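Local coordinates for protein aerobactin synthase IucA (Klebsiella pneumoniae subsp. pneumoniae, PDB 5JM7) that probably catalyses the ATP-dependent condensation of citrate with N6-acetyl-N6-hydroxylysine on the way to the siderophore aerobactin, as an NRPS-independent siderophore synthetase, at residues F173-P178 and W259-S264; A207-Q212 and L268-S273; F322-E327 and R446-S451. All coordinates share one frame; numbering follows the deposited sequence.

Interaction 1: F173-P178 and W259-S264. With SO4 (sulfate ion), chain B.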
loop_
_atom_site.group_PDB
_atom_site.type_symbol
_atom_site.label_atom_id
_atom_site.label_comp_id
_atom_site.label_asym_id
_atom_site.label_seq_id
_atom_site.Cartn_x
_atom_site.Cartn_y
_atom_site.Cartn_z
ATOM N N PHE A 173 -14.461 -12.356 18.812
ATOM C CA PHE A 173 -14.290 -13.292 17.709
ATOM C C PHE A 173 -13.715 -12.633 16.466
ATOM O O PHE A 173 -13.637 -13.280 15.412
ATOM C CB PHE A 173 -15.632 -13.969 17.407
ATOM C CG PHE A 173 -16.173 -14.727 18.585
ATOM C CD1 PHE A 173 -15.717 -16.011 18.868
ATOM C CD2 PHE A 173 -17.080 -14.132 19.449
ATOM C CE1 PHE A 173 -16.191 -16.709 19.976
ATOM C CE2 PHE A 173 -17.554 -14.815 20.563
ATOM C CZ PHE A 173 -17.109 -16.110 20.828
ATOM N N ALA A 174 -13.284 -11.377 16.587
ATOM C CA ALA A 174 -12.758 -10.590 15.480
ATOM C C ALA A 174 -13.613 -10.651 14.209
ATOM O O ALA A 174 -13.101 -10.928 13.124
ATOM C CB ALA A 174 -11.323 -11.007 15.174
ATOM N N PRO A 175 -14.935 -10.361 14.305
ATOM C CA PRO A 175 -15.782 -10.409 13.105
ATOM C C PRO A 175 -15.825 -9.070 12.406
ATOM O O PRO A 175 -15.254 -8.082 12.888
ATOM C CB PRO A 175 -17.160 -10.756 13.668
ATOM C CG PRO A 175 -17.158 -10.021 14.984
ATOM C CD PRO A 175 -15.734 -10.022 15.499
ATOM N N HIS A 176 -16.526 -9.034 11.276
ATOM C CA HIS A 176 -16.875 -7.790 10.618
ATOM C C HIS A 176 -18.143 -8.028 9.802
ATOM O O HIS A 176 -18.479 -9.167 9.464
ATOM C CB HIS A 176 -15.746 -7.272 9.732
ATOM C CG HIS A 176 -15.372 -8.202 8.629
ATOM N ND1 HIS A 176 -14.477 -9.238 8.797
ATOM C CD2 HIS A 176 -15.805 -8.283 7.348
ATOM C CE1 HIS A 176 -14.350 -9.898 7.660
ATOM N NE2 HIS A 176 -15.147 -9.339 6.767
ATOM N N PHE A 177 -18.847 -6.949 9.486
ATOM C CA PHE A 177 -20.164 -7.080 8.881
ATOM C C PHE A 177 -20.584 -5.722 8.339
ATOM O O PHE A 177 -20.005 -4.703 8.719
ATOM C CB PHE A 177 -21.193 -7.608 9.895
ATOM C CG PHE A 177 -21.217 -6.844 11.199
ATOM C CD1 PHE A 177 -21.921 -5.651 11.316
ATOM C CD2 PHE A 177 -20.570 -7.354 12.313
ATOM C CE1 PHE A 177 -21.942 -4.952 12.517
ATOM C CE2 PHE A 177 -20.597 -6.671 13.532
ATOM C CZ PHE A 177 -21.283 -5.462 13.635
ATOM N N PRO A 178 -21.560 -5.689 7.431
ATOM C CA PRO A 178 -22.064 -4.411 6.932
ATOM C C PRO A 178 -23.222 -3.923 7.790
ATOM O O PRO A 178 -23.834 -4.677 8.542
ATOM C CB PRO A 178 -22.523 -4.754 5.506
ATOM C CG PRO A 178 -22.985 -6.193 5.618
ATOM C CD PRO A 178 -22.246 -6.827 6.786
ATOM N N TRP A 259 -17.840 -3.138 8.830
ATOM C CA TRP A 259 -17.678 -2.532 10.142
ATOM C C TRP A 259 -17.252 -3.613 11.113
ATOM O O TRP A 259 -17.722 -4.751 11.022
ATOM C CB TRP A 259 -18.988 -1.917 10.624
ATOM C CG TRP A 259 -19.351 -0.691 9.877
ATOM C CD1 TRP A 259 -20.026 -0.627 8.686
ATOM C CD2 TRP A 259 -19.095 0.663 10.277
ATOM N NE1 TRP A 259 -20.176 0.684 8.307
ATOM C CE2 TRP A 259 -19.619 1.497 9.266
ATOM C CE3 TRP A 259 -18.463 1.249 11.384
ATOM C CZ2 TRP A 259 -19.529 2.888 9.324
ATOM C CZ3 TRP A 259 -18.363 2.628 11.441
ATOM C CH2 TRP A 259 -18.903 3.432 10.418
ATOM N N LEU A 260 -16.378 -3.268 12.042
ATOM C CA LEU A 260 -16.042 -4.285 13.025
ATOM C C LEU A 260 -16.322 -3.783 14.437
ATOM O O LEU A 260 -16.029 -2.619 14.764
ATOM C CB LEU A 260 -14.585 -4.730 12.879
ATOM C CG LEU A 260 -13.433 -3.730 12.890
ATOM C CD1 LEU A 260 -13.029 -3.337 14.315
ATOM C CD2 LEU A 260 -12.239 -4.271 12.099
ATOM N N PRO A 261 -16.915 -4.620 15.284
ATOM C CA PRO A 261 -17.172 -4.206 16.667
ATOM C C PRO A 261 -15.870 -3.990 17.424
ATOM O O PRO A 261 -14.891 -4.720 17.242
ATOM C CB PRO A 261 -17.982 -5.369 17.239
ATOM C CG PRO A 261 -17.586 -6.543 16.415
ATOM C CD PRO A 261 -17.286 -6.025 15.038
ATOM N N THR A 262 -15.861 -2.948 18.257
ATOM C CA THR A 262 -14.728 -2.582 19.093
ATOM C C THR A 262 -14.951 -3.155 20.491
ATOM O O THR A 262 -15.870 -3.949 20.707
ATOM C CB THR A 262 -14.559 -1.070 19.130
ATOM O OG1 THR A 262 -15.698 -0.477 19.764
ATOM C CG2 THR A 262 -14.451 -0.538 17.724
ATOM N N THR A 263 -14.095 -2.767 21.451
ATOM C CA THR A 263 -14.211 -3.283 22.818
ATOM C C THR A 263 -15.603 -3.073 23.395
ATOM O O THR A 263 -16.071 -3.886 24.199
ATOM C CB THR A 263 -13.154 -2.633 23.745
ATOM O OG1 THR A 263 -13.237 -1.201 23.658
ATOM C CG2 THR A 263 -11.732 -3.075 23.394
ATOM N N SER A 264 -16.286 -2.010 22.980
ATOM C CA SER A 264 -17.612 -1.703 23.510
ATOM C C SER A 264 -18.710 -2.584 22.901
ATOM O O SER A 264 -19.767 -2.775 23.527
ATOM C CB SER A 264 -17.915 -0.226 23.256
ATOM O OG SER A 264 -19.219 0.131 23.662
HETATM S S SO4 B . -17.757 3.256 23.908
HETATM O O1 SO4 B . -17.114 3.013 25.174
HETATM O O2 SO4 B . -17.950 4.650 23.724
HETATM O O3 SO4 B . -16.893 2.787 22.867
HETATM O O4 SO4 B . -19.021 2.573 23.862
#
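A single antiparallel, hydrogen-bonded pair, Phe-177 with Trp-259, is the backbone stitch between these segments. Phe-177 N gives its hydrogen to Trp-259 O at 2.9 Å, in the carbonyl plane, and the return bond from Trp-259 N to Phe-177 O is 2.7 Å long and straighter (167°). His-176 adds a CA-H...O contact from its CA to the same Trp-259 O at 3.2 Å. With CG between the backbone N and the carbonyl carbon (chi1 51°), the Phe-177 ring lies over the Trp-259 carbonyl, whose O is 4.0 Å above the ring plane and over its centre. From there CE2 of Phe-177 reaches CD of Pro-261 at 3.7 Å. The pair joins the start of strand 177-185, central in a three-stranded sheet, to strand 258-261 of the larger antiparallel sheet. Before Phe-177 and beyond Trp-259 the two proline rings meet obliquely, CG of Pro-175 to CG of Pro-261 at 3.8 Å, and Pro-175 O sits 3.4 Å from CB of Leu-260. The imidazole of His-176 turns away, and its NE2 bonds Glu-133 of the second subunit. Past the strand, Ser-264 OG donates to O4 of a sulfate, probably from the crystallisation liquor, in a bond so short that its length is doubtful; Ser-267, Lys-278 and Arg-349 also hold this ion, consistent with a site for ATP phosphates.

Interaction 2: A207-Q212 and L268-S273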
loop_
_atom_site.group_PDB
_atom_site.type_symbol
_atom_site.label_atom_id
_atom_site.label_comp_id
_atom_site.label_asym_id
_atom_site.label_seq_id
_atom_site.Cartn_x
_atom_site.Cartn_y
_atom_site.Cartn_z
ATOM N N ALA A 207 -23.123 8.104 1.816
ATOM C CA ALA A 207 -22.267 8.155 0.633
ATOM C C ALA A 207 -20.948 7.418 0.853
ATOM O O ALA A 207 -20.503 6.659 -0.017
ATOM C CB ALA A 207 -22.008 9.605 0.231
ATOM N N GLU A 208 -20.320 7.598 2.021
ATOM C CA GLU A 208 -19.050 6.927 2.285
ATOM C C GLU A 208 -19.224 5.427 2.487
ATOM O O GLU A 208 -18.390 4.642 2.031
ATOM C CB GLU A 208 -18.368 7.535 3.507
ATOM C CG GLU A 208 -17.857 8.935 3.316
ATOM C CD GLU A 208 -17.210 9.521 4.576
ATOM O OE1 GLU A 208 -17.278 8.905 5.679
ATOM O OE2 GLU A 208 -16.653 10.630 4.454
ATOM N N ASN A 209 -20.285 4.996 3.174
ATOM C CA ASN A 209 -20.351 3.606 3.618
ATOM C C ASN A 209 -21.308 2.710 2.832
ATOM O O ASN A 209 -21.136 1.485 2.857
ATOM C CB ASN A 209 -20.722 3.550 5.104
ATOM C CG ASN A 209 -19.651 4.158 5.961
ATOM O OD1 ASN A 209 -18.560 3.608 6.074
ATOM N ND2 ASN A 209 -19.945 5.307 6.570
ATOM N N ALA A 210 -22.302 3.263 2.146
ATOM C CA ALA A 210 -23.135 2.440 1.269
ATOM C C ALA A 210 -23.593 3.262 0.074
ATOM O O ALA A 210 -24.799 3.501 -0.086
ATOM C CB ALA A 210 -24.345 1.891 2.033
ATOM N N PRO A 211 -22.671 3.736 -0.765
ATOM C CA PRO A 211 -23.081 4.591 -1.892
ATOM C C PRO A 211 -24.131 3.962 -2.797
ATOM O O PRO A 211 -24.933 4.687 -3.403
ATOM C CB PRO A 211 -21.761 4.838 -2.638
ATOM C CG PRO A 211 -20.865 3.672 -2.228
ATOM C CD PRO A 211 -21.230 3.433 -0.796
ATOM N N GLN A 212 -24.192 2.635 -2.875
ATOM C CA GLN A 212 -25.147 2.032 -3.797
ATOM C C GLN A 212 -26.591 2.200 -3.337
ATOM O O GLN A 212 -27.508 1.957 -4.132
ATOM C CB GLN A 212 -24.809 0.552 -4.039
ATOM C CG GLN A 212 -25.042 -0.464 -2.904
ATOM C CD GLN A 212 -23.929 -0.538 -1.823
ATOM O OE1 GLN A 212 -23.053 0.352 -1.684
ATOM N NE2 GLN A 212 -23.908 -1.677 -1.118
ATOM N N LEU A 268 -18.824 0.713 16.583
ATOM C CA LEU A 268 -18.278 0.069 15.404
ATOM C C LEU A 268 -17.250 0.982 14.753
ATOM O O LEU A 268 -17.386 2.210 14.768
ATOM C CB LEU A 268 -19.396 -0.289 14.424
ATOM C CG LEU A 268 -20.541 -1.125 15.028
ATOM C CD1 LEU A 268 -21.631 -1.385 13.983
ATOM C CD2 LEU A 268 -20.082 -2.436 15.657
ATOM N N TYR A 269 -16.226 0.356 14.168
ATOM C CA TYR A 269 -15.171 1.025 13.424
ATOM C C TYR A 269 -15.151 0.567 11.967
ATOM O O TYR A 269 -15.213 -0.638 11.688
ATOM C CB TYR A 269 -13.820 0.740 14.073
ATOM C CG TYR A 269 -12.615 1.151 13.263
ATOM C CD1 TYR A 269 -12.329 2.505 13.045
ATOM C CD2 TYR A 269 -11.711 0.189 12.785
ATOM C CE1 TYR A 269 -11.200 2.896 12.327
ATOM C CE2 TYR A 269 -10.550 0.571 12.085
ATOM C CZ TYR A 269 -10.319 1.923 11.850
ATOM O OH TYR A 269 -9.210 2.322 11.146
ATOM N N CYS A 270 -15.071 1.529 11.046
ATOM C CA CYS A 270 -14.860 1.261 9.630
ATOM C C CYS A 270 -13.685 2.108 9.178
ATOM O O CYS A 270 -13.741 3.342 9.262
ATOM C CB CYS A 270 -16.093 1.577 8.784
ATOM S SG CYS A 270 -15.764 1.420 6.987
ATOM N N ALA A 271 -12.637 1.446 8.673
ATOM C CA ALA A 271 -11.383 2.116 8.378
ATOM C C ALA A 271 -11.522 3.214 7.333
ATOM O O ALA A 271 -10.685 4.126 7.314
ATOM C CB ALA A 271 -10.345 1.094 7.937
ATOM N N THR A 272 -12.547 3.154 6.462
ATOM C CA THR A 272 -12.727 4.154 5.409
ATOM C C THR A 272 -13.801 5.196 5.730
ATOM O O THR A 272 -13.997 6.124 4.934
ATOM C CB THR A 272 -13.049 3.478 4.059
ATOM O OG1 THR A 272 -14.212 2.658 4.181
ATOM C CG2 THR A 272 -11.869 2.627 3.570
ATOM N N SER A 273 -14.483 5.093 6.868
ATOM C CA SER A 273 -15.505 6.068 7.232
ATOM C C SER A 273 -14.898 7.210 8.059
ATOM O O SER A 273 -14.092 6.976 8.973
ATOM C CB SER A 273 -16.628 5.388 8.012
ATOM O OG SER A 273 -17.633 6.332 8.335
HETATM O O HOH W 1 -16.498 3.751 4.333
#
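The last turn of helix 198-209 comes up to a type I turn from Cys-270 to Ser-273, with the CA atoms of Glu-208 and Ser-273 6.1 Å apart and the turn closed by Ser-273 N to Cys-270 O at 3.1 Å. Between the two, Asn-209 ND2 donates to Ser-273 OG at 3.1 Å; the bond is nearly straight (169°), and the hydroxyl lies in the plane of the amide. Asn-209 has CG anti to its carbonyl carbon, beside the backbone N (chi1 -65°), which sends the amide across to Ser-273. ND2 also bonds Phe-205 O, one helical turn back, while Ser-273 OG has Asp-275 O as a second partner, so both polar ends are gripped twice. OD1 of Asn-209 rests 3.3 Å from CB of Ser-273 and 3.7 Å from SG of Cys-270. It takes a hydrogen from a bridging water at 2.7 Å; this water also donates to Glu-208 O and accepts from Thr-272 OG1. With these bonds the amide is held against rotation. Glu-208 points toward the turn and brings OE1 to 3.7 Å from CA of Ser-273, while OE2 forms a salt bridge with Arg-274. The arrangement is a helix C-terminus docked, through an asparagine amide and a shared water, on the turn linking antiparallel strands 267-269 and 275-279.

Interaction 3: F322-E327 and R446-S451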
loop_
_atom_site.group_PDB
_atom_site.type_symbol
_atom_site.label_atom_id
_atom_site.label_comp_id
_atom_site.label_asym_id
_atom_site.label_seq_id
_atom_site.Cartn_x
_atom_site.Cartn_y
_atom_site.Cartn_z
ATOM N N PHE A 322 -2.554 15.567 22.360
ATOM C CA PHE A 322 -3.749 15.097 23.054
ATOM C C PHE A 322 -5.007 15.445 22.270
ATOM O O PHE A 322 -5.263 16.620 21.986
ATOM C CB PHE A 322 -3.811 15.661 24.474
ATOM C CG PHE A 322 -5.135 15.483 25.137
ATOM C CD1 PHE A 322 -5.638 14.226 25.388
ATOM C CD2 PHE A 322 -5.804 16.577 25.656
ATOM C CE1 PHE A 322 -6.866 14.056 26.025
ATOM C CE2 PHE A 322 -7.018 16.416 26.338
ATOM C CZ PHE A 322 -7.551 15.152 26.517
ATOM N N ARG A 323 -5.818 14.433 21.977
ATOM C CA ARG A 323 -6.998 14.590 21.135
ATOM C C ARG A 323 -8.192 13.908 21.785
ATOM O O ARG A 323 -8.057 12.849 22.405
ATOM C CB ARG A 323 -6.769 13.994 19.718
ATOM C CG ARG A 323 -5.677 14.695 18.926
ATOM C CD ARG A 323 -6.180 16.027 18.415
ATOM N NE ARG A 323 -6.901 15.867 17.153
ATOM C CZ ARG A 323 -7.845 16.692 16.721
ATOM N NH1 ARG A 323 -8.205 17.737 17.464
ATOM N NH2 ARG A 323 -8.429 16.460 15.551
ATOM N N VAL A 324 -9.358 14.525 21.633
ATOM C CA VAL A 324 -10.639 13.931 21.992
ATOM C C VAL A 324 -11.390 13.591 20.706
ATOM O O VAL A 324 -11.544 14.451 19.826
ATOM C CB VAL A 324 -11.477 14.869 22.882
ATOM C CG1 VAL A 324 -12.898 14.309 23.050
ATOM C CG2 VAL A 324 -10.823 14.992 24.246
ATOM N N MET A 325 -11.842 12.336 20.590
ATOM C CA MET A 325 -12.782 11.931 19.539
ATOM C C MET A 325 -14.169 12.450 19.901
ATOM O O MET A 325 -14.895 11.833 20.693
ATOM C CB MET A 325 -12.810 10.419 19.361
ATOM C CG MET A 325 -11.600 9.835 18.689
ATOM S SD MET A 325 -11.727 8.055 18.703
ATOM C CE MET A 325 -10.269 7.647 17.748
ATOM N N GLN A 326 -14.555 13.572 19.291
ATOM C CA GLN A 326 -15.834 14.196 19.610
ATOM C C GLN A 326 -17.000 13.358 19.072
ATOM O O GLN A 326 -16.898 12.693 18.031
ATOM C CB GLN A 326 -15.912 15.609 19.032
ATOM C CG GLN A 326 -14.931 16.625 19.577
ATOM C CD GLN A 326 -15.035 16.815 21.098
ATOM O OE1 GLN A 326 -16.114 16.629 21.701
ATOM N NE2 GLN A 326 -13.951 17.315 21.701
ATOM N N GLU A 327 -18.103 13.366 19.813
ATOM C CA GLU A 327 -19.358 12.735 19.409
ATOM C C GLU A 327 -20.320 13.878 19.079
ATOM O O GLU A 327 -21.164 14.264 19.894
ATOM C CB GLU A 327 -19.870 11.868 20.519
ATOM C CG GLU A 327 -18.897 10.760 20.867
ATOM C CD GLU A 327 -19.274 9.984 22.125
ATOM O OE1 GLU A 327 -20.276 10.339 22.785
ATOM O OE2 GLU A 327 -18.504 9.077 22.509
ATOM N N ARG A 446 -11.649 8.713 24.046
ATOM C CA ARG A 446 -12.984 8.525 23.480
ATOM C C ARG A 446 -13.944 8.103 24.581
ATOM O O ARG A 446 -13.539 7.556 25.607
ATOM C CB ARG A 446 -13.055 7.452 22.371
ATOM C CG ARG A 446 -12.762 6.108 22.908
ATOM C CD ARG A 446 -12.912 4.946 21.922
ATOM N NE ARG A 446 -12.511 3.743 22.640
ATOM C CZ ARG A 446 -12.217 2.584 22.074
ATOM N NH1 ARG A 446 -12.248 2.464 20.756
ATOM N NH2 ARG A 446 -11.836 1.563 22.837
ATOM N N ASP A 447 -15.225 8.345 24.308
ATOM C CA ASP A 447 -16.410 8.104 25.129
ATOM C C ASP A 447 -16.737 9.388 25.871
ATOM O O ASP A 447 -16.537 9.495 27.085
ATOM C CB ASP A 447 -16.264 6.944 26.113
ATOM C CG ASP A 447 -17.585 6.577 26.759
ATOM O OD1 ASP A 447 -18.617 7.178 26.400
ATOM O OD2 ASP A 447 -17.609 5.671 27.605
ATOM N N CYS A 448 -17.257 10.367 25.129
ATOM C CA CYS A 448 -17.622 11.661 25.681
ATOM C C CYS A 448 -18.751 11.582 26.697
ATOM O O CYS A 448 -19.059 12.589 27.337
ATOM C CB CYS A 448 -17.991 12.584 24.537
ATOM S SG CYS A 448 -16.570 12.912 23.487
ATOM N N GLN A 449 -19.375 10.419 26.863
ATOM C CA GLN A 449 -20.349 10.246 27.926
ATOM C C GLN A 449 -19.670 10.130 29.278
ATOM O O GLN A 449 -20.328 10.309 30.310
ATOM C CB GLN A 449 -21.214 9.010 27.627
ATOM C CG GLN A 449 -21.994 9.167 26.310
ATOM C CD GLN A 449 -22.765 7.913 25.890
ATOM O OE1 GLN A 449 -22.473 6.797 26.331
ATOM N NE2 GLN A 449 -23.724 8.095 24.980
ATOM N N GLY A 450 -18.363 9.859 29.291
ATOM C CA GLY A 450 -17.594 9.816 30.516
ATOM C C GLY A 450 -16.941 11.140 30.846
ATOM O O GLY A 450 -15.877 11.178 31.474
ATOM N N SER A 451 -17.567 12.239 30.435
ATOM C CA SER A 451 -17.089 13.574 30.758
ATOM C C SER A 451 -18.010 14.247 31.779
ATOM O O SER A 451 -19.194 13.910 31.908
ATOM C CB SER A 451 -16.968 14.432 29.491
ATOM O OG SER A 451 -18.233 14.605 28.869
HETATM O O HOH W 2 -15.722 9.876 21.876
#
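Glu-327 lays its carboxylate against Cys-448, with OE1 of Glu-327 3.7 Å from CB of Cys-448 and OE2 taking a weak hydrogen bond from Cys-448 N at 3.2 Å. Its chain is extended beyond CG (chi2 171°), which carries OE2 as far as CA of Asp-447, 3.5 Å away. A water reinforces the link, donating to Glu-327 OE2 at 3.0 Å and to Met-325 O while accepting from Asp-447 N at 2.9 Å. The thiol of Cys-448 points at the end of strand 322-324, SG 3.4 Å from Met-325 O and 4.0 Å from Val-324 CG1. Alongside, Met-325 and Arg-446 run the same way, SD of Met-325 3.9 Å from CB of Arg-446; the guanidinium leads away from 322-327 to a salt bridge with Glu-142 and a hydrogen bond to Gln-429 O. Carboxylates of Glu-327 and Asp-447 are near each other, and the charge is probably offset by Arg-349, which forms a salt bridge with Glu-327, and by Lys-278, a long and weak partner of Asp-447. Glu-327 probably orients Arg-349, whose NH2 meets both this carboxylate and a bound sulfate, a second-shell role beside the anion site.

Overall arrangement
From the N terminus, 173-178 comes first, and interaction 1 closes a loop of 80 residues when 259-264 pairs with it. Segment 207-212, at the end of helix 198-209, lies inside that loop, but its partner 268-273 follows after the loop has closed, so interactions 1 and 2 cross. Interaction 2 ties this helix end to the turn between strands 267-269 and 275-279. The two also touch: the Trp-259 indole packs on the backbone of Tyr-269 and Cys-270 and on Asn-209 OD1, reaching both segments of interaction 2. Interaction 3 opens later and spans 118 residues, tying the end of strand 322-324 to the loop after strand 439-445. It meets interaction 1 where Thr-263 packs on Arg-446; interaction 2 stays about 7 Å from it at the nearest atoms.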